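PDB 6XSO: cellulase from Uncultured bacterium, which probably hydrolyses internal beta-1,4 linkages of cellulose and related plant polysaccharides such as xylan, as a broad-specificity endoglucanase of glycoside hydrolase family 5, subfamily 4. Local coordinates for residues Arg218-Gly221 against Gly222-Arg226; Ala148-Glu151 against Tyr152-Gln156; Asp285-Asp288 against Leu289-Leu293; Asn294-Phe297 against Val298-Ile302. One frame throughout, in Å; residues are numbered along the deposited sequence. Where two conformers were deposited one is given.

In the fold
All four contacts lie on the outer helical layer of a TIM barrel, and each is local to one continuous stretch. From the N terminus, interaction 2 comes first, in the middle of helix 140-161. Interaction 1 follows at the C-terminal end of helix 196-219 and rounds the turn toward strand 229-232. The two touch where Thr-220 packs on the backbone of Arg-155. Interactions 3 and 4 share helix 279-298, which links strands 264-270 and 304-309. Interaction 3 is a mid-helix contact; interaction 4 ends the helix. A probable hydrogen bond from Val-298 N to Leu-293 O joins them. The contacts run in series, and none nests or crosses.

Interaction 1 (Arg218-Gly221 against Gly222-Arg226); sequences RGTG and GNNVR
Arg-218 and Asn-224 meet where helix 196-219 gives way to the loop before strand 229-232. Three hydrogen bonds cross this turn. Arg-218 NH1 donates to Asn-224 O at 3.0 Å. The oxygen lies near the guanidinium plane, but the donor stands above the plane of the carbonyl. Asn-224 ND2 donates to Thr-220 OG1 at 2.9 Å, with an N-H...O angle of 161° and the hydroxyl oxygen close to the amide plane. The third bond is between main-chain atoms: Asn-224 N reaches Gly-221 O at 3.0 Å.

Van der Waals contact is slight. Val-225 CG2 rests 3.8 Å from Gly-221 CA. The aliphatic part of Arg-218 runs beside the loop backbone, with Arg-218 CD 3.5 Å from Val-225 O. A bend at chi2 (-105°) helps carry its guanidinium along this backbone. Gly-221 is the first residue to leave helical geometry. Both it and Gly-222 have positive phi, which suits glycine.

The polar ends have further partners. Arg-218 NH2 forms a salt bridge with Glu-260, and NH1 also bonds to Arg-227 O. Asn-224 OD1 accepts from Arg-227 NE, its ND2 also bonds to Ala-158 O on helix 140-161, and Thr-220 OG1 bonds to Val-217 O.

The buried Asn-224 amide therefore has partners at both its oxygen and its nitrogen, which fixes its rotation. Glu-260 probably neutralises the Arg-218 guanidinium, while Asn-224 O and Arg-227 O take bonds from NH1, so the group is held by several partners.

Interaction 2 (Ala148-Glu151 against Tyr152-Gln156); sequences AKYE and YLWRQ
Trp-154 lies beside Tyr-150, one helical turn earlier, and both side chains point the same way. Trp-154 CB sits 3.8 Å from Tyr-150 O. From there the indole turns so that its five-membered ring leads. Trp-154 CD1 stands over one face of the phenol ring, offset toward the rim, and lies 3.5 Å from Tyr-150 CZ. Trp-154 NE1 comes next, 3.7 Å from Tyr-150 CZ. The edge of Trp-154 thus points at the face of Tyr-150, an offset edge-to-face pair with planes at 73°. A chi1 of 176° swings the Tyr-150 ring along the helix, where the indole of the next turn can meet its face. Tyr-150 OH and Trp-154 NE1 both bond to Ser-172 O, so one carbonyl grips both polar atoms. The indole also meets Phe-170, with planes at about 35°, and touches Ala-216 and Val-217.

This is an i to i+4 contact within helix 140-161, one of the outer helices of the TIM barrel. The pair packs against neighbouring helix 196-219: Phe-213 meets Trp-154 edge-to-face, and Tyr-209 meets Tyr-150 likewise.

Another flank of the helix is polar. Glu-151 OE1 and Arg-155 NH1 are 4.4 Å apart, too far for a salt bridge. Water 2 links them, donating to OE1 and accepting from NH1. Water 1 joins the same NH1 to Ala-148 O. Both waters lie at the guanidinium edge, in its plane. Glu-151 OE2 bonds to Ser-212 OG.

Interaction 3 (Asp285-Asp288 against Leu289-Leu293); sequences DTRD and LMNGL
Thr-286 and Met-290 lie side by side on helix 279-298, pointing the same way. The helix is the crossover of a beta-alpha-beta unit in the TIM barrel, between strands 264-270 and 304-309. Met-290 CG lies 3.2 Å from Thr-286 O, and the chain then bends at chi2 (-63°). This carries Met-290 CE back to Thr-286 CG2, a loose touch at 4.2 Å. Further out, Met-290 packs on Ile-306 of strand 304-309, while Thr-286 packs on helix 325-341.

Arg-287 and Asn-291 form a second pair pointing the same way, on an exposed flank. Asn-291 was modelled in two conformers. In one of them the guanidinium and amide planes are 59° apart. The groups do not stack there; the aliphatic CG of Arg-287 is what comes near, 4.0 Å from Asn-291 ND2.

The Leu-289 side chain is buried. Leu-289 CB sits over the preceding turn, 3.5 Å from Thr-286 O, and the side chain touches Ala-270 of strand 264-270 and Phe-335 of helix 325-341. Asp-285 and Asp-288 look to other partners. Asp-285 OD2 forms a salt bridge with Lys-277, and Asp-288 OD2 accepts from Gly-241 N.

Regular i to i+4 backbone bonds hold these side chains one turn apart. The longest of the four that cross the contact runs from Gly-292 N to Asp-288 O, at 3.2 Å.

Interaction 4 (Asn294-Phe297 against Val298-Ile302); sequences NTYF and VSKGI
Ser-299 grips Asn-294 O twice at the end of helix 279-298. Ser-299 N donates to Asn-294 O at 2.9 Å, in the carbonyl plane and on a lone pair. Ser-299 OG donates to Asn-294 O at 2.8 Å, tilted from that plane. OG lies between the backbone N and the carbonyl carbon (chi1 74°), which turns it back toward the last helical turns. The Asn-294 side chain crosses Val-298 at about a right angle, with Asn-294 OD1 3.5 Å from Val-298 CB.

Phe-297 O also takes two bonds. Lys-300 N and Ile-302 N approach it from opposite faces of its carbonyl plane, with Ile-302 N 3.0 Å from Phe-297 O. Phe-297 CB meets Ile-302 CB at 4.0 Å. The extended Lys-300 chain runs back along the helix end, with CD and CE near Tyr-296 O, and Lys-300 NZ donates to Tyr-296 O at 3.1 Å. Water 3 bridges the same two atoms.

The backbone sets this arrangement. Ser-299 N to Asn-294 O is an i to i+5 bond, as in a pi-type turn. A Schellman motif ends the helix: Ile-302 N bonds to Phe-297 O, and Gly-301 N to Val-298 O. Gly-301 is its C-prime residue, at positive phi. The second bond also closes a type I turn. Further out, Phe-297 and Ile-302 pack on Val-266 of strand 264-270.

Carbonyls at a helix C terminus lack the usual amide donors of a following turn. Here loop amides, a hydroxyl and an ammonium group supply bonds instead. The positive charge of Lys-300 probably also suits the negative end of the helix dipole.

Interaction 1 (Arg218-Gly221 against Gly222-Arg226)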
loop_
_atom_site.group_PDB
_atom_site.type_symbol
_atom_site.label_atom_id
_atom_site.label_comp_id
_atom_site.label_asym_id
_atom_site.label_seq_id
_atom_site.Cartn_x
_atom_site.Cartn_y
_atom_site.Cartn_z
ATOM N N ARG A 218 8.080 16.112 4.127
ATOM C CA ARG A 218 8.138 17.443 3.540
ATOM C C ARG A 218 9.277 18.257 4.136
ATOM O O ARG A 218 9.839 19.126 3.456
ATOM C CB ARG A 218 6.809 18.160 3.718
ATOM C CG ARG A 218 5.618 17.342 3.237
ATOM C CD ARG A 218 5.110 17.873 1.941
ATOM N NE ARG A 218 3.887 17.231 1.495
ATOM C CZ ARG A 218 3.809 16.501 0.383
ATOM N NH1 ARG A 218 4.892 16.308 -0.363
ATOM N NH2 ARG A 218 2.651 15.966 0.022
ATOM N N GLY A 219 9.644 17.975 5.390
ATOM C CA GLY A 219 10.720 18.702 6.046
ATOM C C GLY A 219 12.093 18.456 5.465
ATOM O O GLY A 219 13.017 19.238 5.727
ATOM N N THR A 220 12.258 17.392 4.683
ATOM C CA THR A 220 13.544 17.152 4.054
ATOM C C THR A 220 13.780 18.053 2.847
ATOM O O THR A 220 14.898 18.080 2.316
ATOM C CB THR A 220 13.716 15.693 3.643
ATOM O OG1 THR A 220 12.742 15.336 2.651
ATOM C CG2 THR A 220 13.573 14.764 4.809
ATOM N N GLY A 221 12.747 18.749 2.367
ATOM C CA GLY A 221 12.928 19.769 1.352
ATOM C C GLY A 221 12.973 19.252 -0.075
ATOM O O GLY A 221 12.709 18.082 -0.381
ATOM N N GLY A 222 13.322 20.178 -0.968
ATOM C CA GLY A 222 13.475 19.832 -2.369
ATOM C C GLY A 222 12.205 19.228 -2.928
ATOM O O GLY A 222 11.085 19.652 -2.602
ATOM N N ASN A 223 12.377 18.200 -3.758
ATOM C CA ASN A 223 11.234 17.560 -4.393
ATOM C C ASN A 223 10.245 17.010 -3.379
ATOM O O ASN A 223 9.064 16.829 -3.707
ATOM C CB ASN A 223 11.685 16.391 -5.274
ATOM C CG ASN A 223 12.352 16.850 -6.567
ATOM O OD1 ASN A 223 12.253 18.013 -6.956
ATOM N ND2 ASN A 223 13.014 15.925 -7.247
ATOM N N ASN A 224 10.699 16.710 -2.167
ATOM C CA ASN A 224 9.808 16.094 -1.196
ATOM C C ASN A 224 8.752 17.065 -0.689
ATOM O O ASN A 224 7.807 16.634 -0.027
ATOM C CB ASN A 224 10.615 15.461 -0.059
ATOM C CG ASN A 224 11.333 14.181 -0.494
ATOM O OD1 ASN A 224 10.932 13.503 -1.452
ATOM N ND2 ASN A 224 12.426 13.866 0.188
ATOM N N VAL A 225 8.884 18.355 -1.003
ATOM C CA VAL A 225 7.828 19.311 -0.691
ATOM C C VAL A 225 6.601 19.098 -1.564
ATOM O O VAL A 225 5.480 19.445 -1.161
ATOM C CB VAL A 225 8.389 20.734 -0.851
ATOM C CG1 VAL A 225 7.282 21.757 -0.720
ATOM C CG2 VAL A 225 9.495 20.985 0.186
ATOM N N ARG A 226 6.781 18.522 -2.755
ATOM C CA ARG A 226 5.696 18.346 -3.710
ATOM C C ARG A 226 5.425 16.890 -4.057
ATOM O O ARG A 226 4.478 16.617 -4.805
ATOM C CB ARG A 226 5.990 19.113 -5.007
ATOM C CG ARG A 226 6.159 20.612 -4.844
ATOM C CD ARG A 226 6.675 21.227 -6.149
ATOM N NE ARG A 226 8.023 20.764 -6.491
ATOM C CZ ARG A 226 8.472 20.567 -7.729
ATOM N NH1 ARG A 226 7.681 20.768 -8.778
ATOM N NH2 ARG A 226 9.718 20.150 -7.924
#

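Interaction 2 (Ala148-Glu151 against Tyr152-Gln156)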
loop_
_atom_site.group_PDB
_atom_site.type_symbol
_atom_site.label_atom_id
_atom_site.label_comp_id
_atom_site.label_asym_id
_atom_site.label_seq_id
_atom_site.Cartn_x
_atom_site.Cartn_y
_atom_site.Cartn_z
ATOM N N ALA A 148 9.188 9.827 17.582
ATOM C CA ALA A 148 10.526 10.260 17.186
ATOM C C ALA A 148 11.202 9.243 16.272
ATOM O O ALA A 148 11.813 9.613 15.262
ATOM C CB ALA A 148 11.385 10.515 18.421
ATOM N N LYS A 149 11.110 7.956 16.607
ATOM C CA LYS A 149 11.747 6.931 15.779
ATOM C C LYS A 149 11.078 6.832 14.413
ATOM O O LYS A 149 11.757 6.668 13.387
ATOM C CB LYS A 149 11.669 5.568 16.470
ATOM C CG LYS A 149 12.679 4.557 15.959
ATOM C CD LYS A 149 13.904 4.512 16.882
ATOM C CE LYS A 149 13.685 3.577 18.066
ATOM N NZ LYS A 149 14.943 3.320 18.818
ATOM N N TYR A 150 9.741 6.891 14.394
ATOM C CA TYR A 150 8.988 6.838 13.146
ATOM C C TYR A 150 9.317 8.019 12.242
ATOM O O TYR A 150 9.535 7.844 11.035
ATOM C CB TYR A 150 7.492 6.796 13.471
ATOM C CG TYR A 150 6.591 6.824 12.272
ATOM C CD1 TYR A 150 5.982 8.003 11.858
ATOM C CD2 TYR A 150 6.302 5.666 11.576
ATOM C CE1 TYR A 150 5.140 8.032 10.765
ATOM C CE2 TYR A 150 5.476 5.700 10.477
ATOM C CZ TYR A 150 4.898 6.880 10.089
ATOM O OH TYR A 150 4.057 6.955 9.010
ATOM N N GLU A 151 9.363 9.228 12.802
ATOM C CA GLU A 151 9.780 10.391 12.022
ATOM C C GLU A 151 11.205 10.223 11.498
ATOM O O GLU A 151 11.485 10.567 10.346
ATOM C CB GLU A 151 9.614 11.685 12.831
ATOM C CG GLU A 151 8.149 12.048 13.068
ATOM C CD GLU A 151 7.922 13.430 13.673
ATOM O OE1 GLU A 151 8.854 14.256 13.719
ATOM O OE2 GLU A 151 6.776 13.698 14.103
ATOM N N TYR A 152 12.119 9.688 12.319
ATOM C CA TYR A 152 13.493 9.486 11.851
ATOM C C TYR A 152 13.546 8.485 10.706
ATOM O O TYR A 152 14.299 8.676 9.734
ATOM C CB TYR A 152 14.380 9.046 13.025
ATOM C CG TYR A 152 15.835 8.726 12.722
ATOM C CD1 TYR A 152 16.468 7.704 13.395
ATOM C CD2 TYR A 152 16.561 9.445 11.782
ATOM C CE1 TYR A 152 17.788 7.399 13.159
ATOM C CE2 TYR A 152 17.896 9.143 11.528
ATOM C CZ TYR A 152 18.494 8.111 12.211
ATOM O OH TYR A 152 19.841 7.814 11.987
ATOM N N LEU A 153 12.763 7.410 10.799
ATOM C CA LEU A 153 12.692 6.455 9.692
ATOM C C LEU A 153 12.243 7.132 8.402
ATOM O O LEU A 153 12.857 6.935 7.345
ATOM C CB LEU A 153 11.773 5.298 10.064
ATOM C CG LEU A 153 11.473 4.262 8.987
ATOM C CD1 LEU A 153 12.753 3.655 8.479
ATOM C CD2 LEU A 153 10.537 3.195 9.546
ATOM N N TRP A 154 11.175 7.935 8.463
ATOM C CA TRP A 154 10.701 8.600 7.254
ATOM C C TRP A 154 11.663 9.669 6.765
ATOM O O TRP A 154 11.796 9.853 5.548
ATOM C CB TRP A 154 9.270 9.109 7.409
ATOM C CG TRP A 154 8.334 8.058 6.953
ATOM C CD1 TRP A 154 7.434 7.365 7.704
ATOM C CD2 TRP A 154 8.243 7.537 5.622
ATOM N NE1 TRP A 154 6.775 6.448 6.917
ATOM C CE2 TRP A 154 7.271 6.529 5.639
ATOM C CE3 TRP A 154 8.926 7.810 4.422
ATOM C CZ2 TRP A 154 6.933 5.812 4.505
ATOM C CZ3 TRP A 154 8.573 7.103 3.287
ATOM C CH2 TRP A 154 7.596 6.107 3.348
ATOM N N ARG A 155 12.372 10.364 7.666
ATOM C CA ARG A 155 13.395 11.286 7.184
ATOM C C ARG A 155 14.451 10.535 6.381
ATOM O O ARG A 155 14.914 11.015 5.340
ATOM C CB ARG A 155 14.035 12.058 8.336
ATOM C CG ARG A 155 13.131 13.138 8.923
ATOM C CD ARG A 155 13.877 14.156 9.807
ATOM N NE ARG A 155 14.708 13.530 10.834
ATOM C CZ ARG A 155 14.255 13.150 12.025
ATOM N NH1 ARG A 155 12.987 13.345 12.346
ATOM N NH2 ARG A 155 15.080 12.583 12.899
ATOM N N GLN A 156 14.842 9.348 6.847
ATOM C CA GLN A 156 15.875 8.586 6.146
ATOM C C GLN A 156 15.389 8.122 4.782
ATOM O O GLN A 156 16.117 8.225 3.785
ATOM C CB GLN A 156 16.273 7.362 6.970
ATOM C CG GLN A 156 17.023 7.649 8.250
ATOM C CD GLN A 156 17.200 6.391 9.071
ATOM O OE1 GLN A 156 18.040 5.548 8.752
ATOM N NE2 GLN A 156 16.395 6.251 10.133
HETATM O O HOH W 1 12.909 12.109 15.170
HETATM O O HOH W 2 10.624 14.853 11.439
#

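Interaction 3 (Asp285-Asp288 against Leu289-Leu293)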
loop_
_atom_site.group_PDB
_atom_site.type_symbol
_atom_site.label_atom_id
_atom_site.label_comp_id
_atom_site.label_asym_id
_atom_site.label_seq_id
_atom_site.Cartn_x
_atom_site.Cartn_y
_atom_site.Cartn_z
ATOM N N ASP A 285 -22.087 -5.067 -3.966
ATOM C CA ASP A 285 -21.117 -4.919 -2.893
ATOM C C ASP A 285 -19.980 -3.998 -3.316
ATOM O O ASP A 285 -19.503 -3.167 -2.535
ATOM C CB ASP A 285 -20.511 -6.273 -2.534
ATOM C CG ASP A 285 -21.436 -7.161 -1.749
ATOM O OD1 ASP A 285 -22.428 -6.674 -1.148
ATOM O OD2 ASP A 285 -21.147 -8.379 -1.732
ATOM N N THR A 286 -19.505 -4.149 -4.548
ATOM C CA THR A 286 -18.439 -3.278 -5.022
ATOM C C THR A 286 -18.919 -1.837 -5.121
ATOM O O THR A 286 -18.189 -0.906 -4.755
ATOM C CB THR A 286 -17.922 -3.809 -6.359
ATOM O OG1 THR A 286 -17.263 -5.067 -6.132
ATOM C CG2 THR A 286 -16.953 -2.824 -7.000
ATOM N N ARG A 287 -20.157 -1.635 -5.580
ATOM C CA ARG A 287 -20.714 -0.287 -5.646
ATOM C C ARG A 287 -20.785 0.335 -4.253
ATOM O O ARG A 287 -20.489 1.522 -4.079
ATOM C CB ARG A 287 -22.103 -0.315 -6.293
ATOM C CG ARG A 287 -22.591 1.062 -6.737
ATOM C CD ARG A 287 -23.840 0.977 -7.643
ATOM N NE ARG A 287 -23.929 -0.301 -8.354
ATOM C CZ ARG A 287 -23.228 -0.624 -9.442
ATOM N NH1 ARG A 287 -22.369 0.233 -9.981
ATOM N NH2 ARG A 287 -23.384 -1.823 -9.986
ATOM N N ASP A 288 -21.145 -0.459 -3.244
ATOM C CA ASP A 288 -21.214 0.064 -1.880
ATOM C C ASP A 288 -19.830 0.447 -1.377
ATOM O O ASP A 288 -19.661 1.508 -0.763
ATOM C CB ASP A 288 -21.844 -0.988 -0.966
ATOM C CG ASP A 288 -21.754 -0.613 0.510
ATOM O OD1 ASP A 288 -22.473 0.322 0.911
ATOM O OD2 ASP A 288 -20.971 -1.247 1.260
ATOM N N LEU A 289 -18.835 -0.407 -1.627
ATOM C CA LEU A 289 -17.456 -0.086 -1.275
ATOM C C LEU A 289 -17.028 1.228 -1.914
ATOM O O LEU A 289 -16.511 2.129 -1.238
ATOM C CB LEU A 289 -16.534 -1.224 -1.725
ATOM C CG LEU A 289 -15.035 -0.931 -1.847
ATOM C CD1 LEU A 289 -14.433 -0.705 -0.475
ATOM C CD2 LEU A 289 -14.275 -2.048 -2.534
ATOM N N MET A 290 -17.240 1.359 -3.221
ATOM C CA MET A 290 -16.797 2.562 -3.905
ATOM C C MET A 290 -17.566 3.783 -3.418
ATOM O O MET A 290 -16.990 4.875 -3.321
ATOM C CB MET A 290 -16.959 2.394 -5.417
ATOM C CG MET A 290 -16.165 1.242 -6.018
ATOM S SD MET A 290 -14.389 1.441 -5.838
ATOM C CE MET A 290 -13.792 -0.179 -6.352
ATOM N N ASN A 291 -18.858 3.617 -3.098
ATOM C CA ASN A 291 -19.665 4.743 -2.631
ATOM C C ASN A 291 -19.083 5.347 -1.354
ATOM O O ASN A 291 -19.039 6.574 -1.205
ATOM C CB ASN A 291 -21.125 4.316 -2.407
ATOM C CG ASN A 291 -21.945 4.221 -3.706
ATOM O OD1 ASN A 291 -21.574 4.759 -4.756
ATOM N ND2 ASN A 291 -23.083 3.532 -3.621
ATOM N N GLY A 292 -18.631 4.505 -0.420
ATOM C CA GLY A 292 -18.054 5.025 0.812
ATOM C C GLY A 292 -16.771 5.789 0.567
ATOM O O GLY A 292 -16.543 6.849 1.157
ATOM N N LEU A 293 -15.927 5.262 -0.316
ATOM C CA LEU A 293 -14.696 5.957 -0.674
ATOM C C LEU A 293 -15.006 7.282 -1.350
ATOM O O LEU A 293 -14.307 8.281 -1.121
ATOM C CB LEU A 293 -13.827 5.072 -1.564
ATOM C CG LEU A 293 -13.465 3.706 -0.958
ATOM C CD1 LEU A 293 -12.639 2.871 -1.918
ATOM C CD2 LEU A 293 -12.721 3.872 0.376
#

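Interaction 4 (Asn294-Phe297 against Val298-Ile302)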
loop_
_atom_site.group_PDB
_atom_site.type_symbol
_atom_site.label_atom_id
_atom_site.label_comp_id
_atom_site.label_asym_id
_atom_site.label_seq_id
_atom_site.Cartn_x
_atom_site.Cartn_y
_atom_site.Cartn_z
ATOM N N ASN A 294 -16.062 7.321 -2.170
ATOM C CA ASN A 294 -16.462 8.579 -2.787
ATOM C C ASN A 294 -16.983 9.554 -1.742
ATOM O O ASN A 294 -16.620 10.735 -1.742
ATOM C CB ASN A 294 -17.492 8.323 -3.881
ATOM C CG ASN A 294 -17.786 9.552 -4.698
ATOM O OD1 ASN A 294 -16.891 10.282 -5.105
ATOM N ND2 ASN A 294 -19.056 9.808 -4.913
ATOM N N THR A 295 -17.853 9.083 -0.844
ATOM C CA THR A 295 -18.445 9.969 0.156
ATOM C C THR A 295 -17.381 10.664 0.996
ATOM O O THR A 295 -17.422 11.887 1.178
ATOM C CB THR A 295 -19.391 9.164 1.050
ATOM O OG1 THR A 295 -20.538 8.773 0.292
ATOM C CG2 THR A 295 -19.867 9.987 2.246
ATOM N N TYR A 296 -16.421 9.905 1.525
ATOM C CA TYR A 296 -15.495 10.480 2.495
ATOM C C TYR A 296 -14.272 11.122 1.863
ATOM O O TYR A 296 -13.688 12.036 2.464
ATOM C CB TYR A 296 -15.094 9.423 3.533
ATOM C CG TYR A 296 -16.268 9.073 4.403
ATOM C CD1 TYR A 296 -16.620 9.882 5.474
ATOM C CD2 TYR A 296 -17.071 7.976 4.119
ATOM C CE1 TYR A 296 -17.728 9.592 6.259
ATOM C CE2 TYR A 296 -18.192 7.682 4.906
ATOM C CZ TYR A 296 -18.504 8.490 5.974
ATOM O OH TYR A 296 -19.615 8.214 6.758
ATOM N N PHE A 297 -13.870 10.682 0.662
ATOM C CA PHE A 297 -12.628 11.164 0.065
ATOM C C PHE A 297 -12.792 11.733 -1.340
ATOM O O PHE A 297 -12.583 12.940 -1.531
ATOM C CB PHE A 297 -11.542 10.066 0.130
ATOM C CG PHE A 297 -11.319 9.539 1.529
ATOM C CD1 PHE A 297 -10.820 10.357 2.520
ATOM C CD2 PHE A 297 -11.658 8.237 1.859
ATOM C CE1 PHE A 297 -10.661 9.881 3.822
ATOM C CE2 PHE A 297 -11.489 7.762 3.150
ATOM C CZ PHE A 297 -10.988 8.581 4.124
ATOM N N VAL A 298 -13.167 10.908 -2.323
ATOM C CA VAL A 298 -13.077 11.340 -3.719
ATOM C C VAL A 298 -13.947 12.567 -3.979
ATOM O O VAL A 298 -13.522 13.515 -4.665
ATOM C CB VAL A 298 -13.397 10.180 -4.683
ATOM C CG1 VAL A 298 -13.217 10.657 -6.119
ATOM C CG2 VAL A 298 -12.501 8.963 -4.407
ATOM N N SER A 299 -15.172 12.579 -3.436
ATOM C CA SER A 299 -16.080 13.701 -3.639
ATOM C C SER A 299 -15.564 14.980 -3.002
ATOM O O SER A 299 -16.042 16.068 -3.355
ATOM C CB SER A 299 -17.468 13.369 -3.080
ATOM O OG SER A 299 -17.484 13.403 -1.666
ATOM N N LYS A 300 -14.623 14.878 -2.065
ATOM C CA LYS A 300 -14.003 16.035 -1.437
ATOM C C LYS A 300 -12.670 16.414 -2.080
ATOM O O LYS A 300 -11.963 17.280 -1.553
ATOM C CB LYS A 300 -13.773 15.777 0.048
ATOM C CG LYS A 300 -14.997 15.335 0.827
ATOM C CD LYS A 300 -14.618 15.151 2.302
ATOM C CE LYS A 300 -15.729 14.492 3.116
ATOM N NZ LYS A 300 -15.199 13.906 4.397
ATOM N N GLY A 301 -12.311 15.784 -3.190
ATOM C CA GLY A 301 -11.056 16.100 -3.843
ATOM C C GLY A 301 -9.850 15.412 -3.260
ATOM O O GLY A 301 -8.722 15.862 -3.479
ATOM N N ILE A 302 -10.057 14.337 -2.512
ATOM C CA ILE A 302 -8.987 13.513 -1.965
ATOM C C ILE A 302 -8.993 12.200 -2.748
ATOM O O ILE A 302 -9.928 11.395 -2.601
ATOM C CB ILE A 302 -9.182 13.274 -0.463
ATOM C CG1 ILE A 302 -9.235 14.595 0.297
ATOM C CG2 ILE A 302 -8.061 12.374 0.065
ATOM C CD1 ILE A 302 -9.890 14.456 1.656
HETATM O O HOH W 3 -12.440 13.134 4.616
#